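Local structure of endoglucanase (Clostridium thermocellum, 2C4X) at residues A[199-203]-A[204-208]. The protein is probably a cellulase that degrades beta-glucans, represented here by its C-terminal PKD domain and its CBM44 module, which binds xyloglucan and other beta-glucan chains. The protein carries 1 engineered substitution. Numbering follows the deposited sequence.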
ATOM      1  N   SER A 199       5.453   8.879  14.964  1.00 39.04           N
ATOM      2  CA  SER A 199       4.075   8.925  14.482  1.00 39.56           C
ATOM      3  C   SER A 199       3.943   9.703  13.184  1.00 39.78           C
ATOM      4  O   SER A 199       4.825  10.477  12.816  1.00 39.82           O
ATOM      5  CB  SER A 199       3.147   9.533  15.542  1.00 38.80           C
ATOM      6  OG  SER A 199       3.281  10.942  15.582  1.00 39.91           O
ATOM      7  N   THR A 200       2.829   9.502  12.498  1.00 39.90           N
ATOM      8  CA  THR A 200       2.518  10.313  11.331  1.00 40.34           C
ATOM      9  C   THR A 200       1.245  11.103  11.620  1.00 40.58           C
ATOM     10  O   THR A 200       0.127  10.618  11.444  1.00 40.24           O
ATOM     11  CB  THR A 200       2.436   9.461  10.058  1.00 40.35           C
ATOM     12  OG1 THR A 200       3.676   8.760   9.901  1.00 40.70           O
ATOM     13  CG2 THR A 200       2.202  10.343   8.818  1.00 39.78           C
ATOM     14  N   TRP A 201       1.446  12.329  12.089  1.00 40.57           N
ATOM     15  CA  TRP A 201       0.362  13.187  12.529  1.00 41.22           C
ATOM     16  C   TRP A 201      -0.419  13.730  11.328  1.00 42.02           C
ATOM     17  O   TRP A 201       0.164  14.319  10.411  1.00 42.09           O
ATOM     18  CB  TRP A 201       0.927  14.327  13.380  1.00 40.78           C
ATOM     19  CG  TRP A 201      -0.110  15.136  14.080  1.00 40.56           C
ATOM     20  CD1 TRP A 201      -0.650  14.891  15.313  1.00 40.04           C
ATOM     21  CD2 TRP A 201      -0.740  16.331  13.592  1.00 39.63           C
ATOM     22  NE1 TRP A 201      -1.571  15.867  15.627  1.00 40.34           N
ATOM     23  CE2 TRP A 201      -1.654  16.756  14.586  1.00 39.77           C
ATOM     24  CE3 TRP A 201      -0.614  17.087  12.417  1.00 39.36           C
ATOM     25  CZ2 TRP A 201      -2.443  17.901  14.441  1.00 39.55           C
ATOM     26  CZ3 TRP A 201      -1.404  18.225  12.269  1.00 40.53           C
ATOM     27  CH2 TRP A 201      -2.304  18.621  13.278  1.00 40.62           C
ATOM     28  N   LYS A 202      -1.732  13.493  11.331  1.00 42.75           N
ATOM     29  CA  LYS A 202      -2.645  14.047  10.326  1.00 43.70           C
ATOM     30  C   LYS A 202      -3.756  14.821  11.018  1.00 43.96           C
ATOM     31  O   LYS A 202      -4.483  14.263  11.838  1.00 43.99           O
ATOM     32  CB  LYS A 202      -3.274  12.936   9.475  1.00 43.81           C
ATOM     33  CG  LYS A 202      -2.300  12.145   8.621  1.00 45.44           C
ATOM     34  CD  LYS A 202      -1.746  12.977   7.471  1.00 48.25           C
ATOM     35  CE  LYS A 202      -0.984  12.101   6.483  1.00 50.54           C
ATOM     36  NZ  LYS A 202      -0.017  12.886   5.660  1.00 52.21           N
ATOM     37  N   GLY A 203      -3.881  16.103  10.696  1.00 44.26           N
ATOM     38  CA  GLY A 203      -5.004  16.904  11.171  1.00 44.79           C
ATOM     39  C   GLY A 203      -6.289  16.434  10.516  1.00 45.35           C
ATOM     40  O   GLY A 203      -6.278  15.956   9.375  1.00 45.21           O
ATOM     41  N   TYR A 204      -7.396  16.566  11.236  1.00 46.11           N
ATOM     42  CA  TYR A 204      -8.695  16.117  10.736  1.00 47.03           C
ATOM     43  C   TYR A 204      -9.127  16.832   9.447  1.00 48.17           C
ATOM     44  O   TYR A 204      -9.867  16.267   8.642  1.00 48.11           O
ATOM     45  CB  TYR A 204      -9.760  16.269  11.820  1.00 46.53           C
ATOM     46  CG  TYR A 204     -11.082  15.604  11.506  1.00 45.67           C
ATOM     47  CD1 TYR A 204     -11.132  14.314  10.974  1.00 45.09           C
ATOM     48  CD2 TYR A 204     -12.286  16.256  11.767  1.00 45.01           C
ATOM     49  CE1 TYR A 204     -12.344  13.697  10.699  1.00 44.69           C
ATOM     50  CE2 TYR A 204     -13.505  15.646  11.497  1.00 44.90           C
ATOM     51  CZ  TYR A 204     -13.524  14.371  10.962  1.00 45.32           C
ATOM     52  OH  TYR A 204     -14.722  13.765  10.694  1.00 45.31           O
ATOM     53  N   THR A 205      -8.658  18.063   9.255  1.00 49.76           N
ATOM     54  CA  THR A 205      -8.956  18.818   8.035  1.00 51.63           C
ATOM     55  C   THR A 205      -8.086  18.387   6.850  1.00 53.01           C
ATOM     56  O   THR A 205      -8.409  18.689   5.708  1.00 53.23           O
ATOM     57  CB  THR A 205      -8.810  20.341   8.238  1.00 51.47           C
ATOM     58  OG1 THR A 205      -7.446  20.659   8.530  1.00 51.42           O
ATOM     59  CG2 THR A 205      -9.708  20.835   9.366  1.00 51.69           C
HETATM   60  N   MSE A 206      -6.997  17.674   7.129  1.00 54.67           N
HETATM   61  CA  MSE A 206      -6.034  17.249   6.107  1.00 57.15           C
HETATM   62  C   MSE A 206      -6.260  15.796   5.702  1.00 56.07           C
HETATM   63  O   MSE A 206      -5.374  15.149   5.130  1.00 56.38           O
HETATM   64  CB  MSE A 206      -4.606  17.385   6.640  1.00 56.87           C
HETATM   65  CG  MSE A 206      -4.467  18.327   7.815  1.00 59.00           C
HETATM   66 SE   MSE A 206      -2.618  18.724   8.297  0.90 63.66          SE
HETATM   67  CE  MSE A 206      -1.849  16.918   8.328  1.00 61.29           C
ATOM     68  N   VAL A 207      -7.450  15.291   6.003  1.00 55.53           N
ATOM     69  CA  VAL A 207      -7.771  13.880   5.850  1.00 54.82           C
ATOM     70  C   VAL A 207      -8.933  13.710   4.861  1.00 54.27           C
ATOM     71  O   VAL A 207      -9.814  14.569   4.786  1.00 54.13           O
ATOM     72  CB  VAL A 207      -8.078  13.257   7.251  1.00 54.81           C
ATOM     73  CG1 VAL A 207      -9.186  12.221   7.195  1.00 55.18           C
ATOM     74  CG2 VAL A 207      -6.801  12.688   7.884  1.00 55.05           C
ATOM     75  N   LYS A 208      -8.911  12.618   4.094  1.00 53.47           N
ATOM     76  CA  LYS A 208     -10.038  12.251   3.230  1.00 53.01           C
ATOM     77  C   LYS A 208     -11.135  11.598   4.062  1.00 52.25           C
ATOM     78  O   LYS A 208     -11.017  10.439   4.464  1.00 52.21           O
ATOM     79  CB  LYS A 208      -9.603  11.294   2.114  1.00 53.14           C
ATOM     80  CG  LYS A 208      -8.643  11.887   1.093  1.00 54.05           C
ATOM     81  CD  LYS A 208      -8.554  11.015  -0.153  1.00 55.65           C
ATOM     82  CE  LYS A 208      -7.868   9.681   0.132  1.00 56.71           C
ATOM     83  NZ  LYS A 208      -8.193   8.664  -0.915  1.00 58.00           N
TER
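M206, modelled as selenomethionine, folds back over G203 toward W201 and K202. M206 CG rests 3.4 Å from G203 O, and the bend at chi3 (-48°) carries the terminal methyl back along the strand, where M206 CE makes a tight contact with G203 N at 3.2 Å. The first torsion of M206 is close to eclipsed (chi1 -20°), a sign of strain in the same side chain. The methyl also meets the lysine chain, with M206 CE 4.0 Å from K202 CD and the two side chains crossing at about a right angle. Against W201 the contact is of the Met-aromatic kind but oblique: M206 SE lies 5.4 Å from the centroid of the W201 six-membered ring, and CZ3 is the indole atom nearest to it. One face of that ring also looks onto the backbone, the amide N of G203 lying above it toward the rim.

A single hydrogen bond closes the chain reversal, from M206 N to G203 O (2.9 Å). With the backbone angles of Y204 and T205, this makes 203-206 a type I beta turn. The turn ends edge strand 198-203 of one sheet of the CBM44 beta-sandwich and starts the crossing to edge strand 211-218 of the other.

Just past the turn, V207 CG2 packs 3.6 Å from G203 O and 3.9 Å from K202 CB, while V207 also touches I172 and N213. The Y204 side chain departs from the turn toward I172 and I178, and its hydroxyl is hydrogen-bonded to P173 O and A176 N.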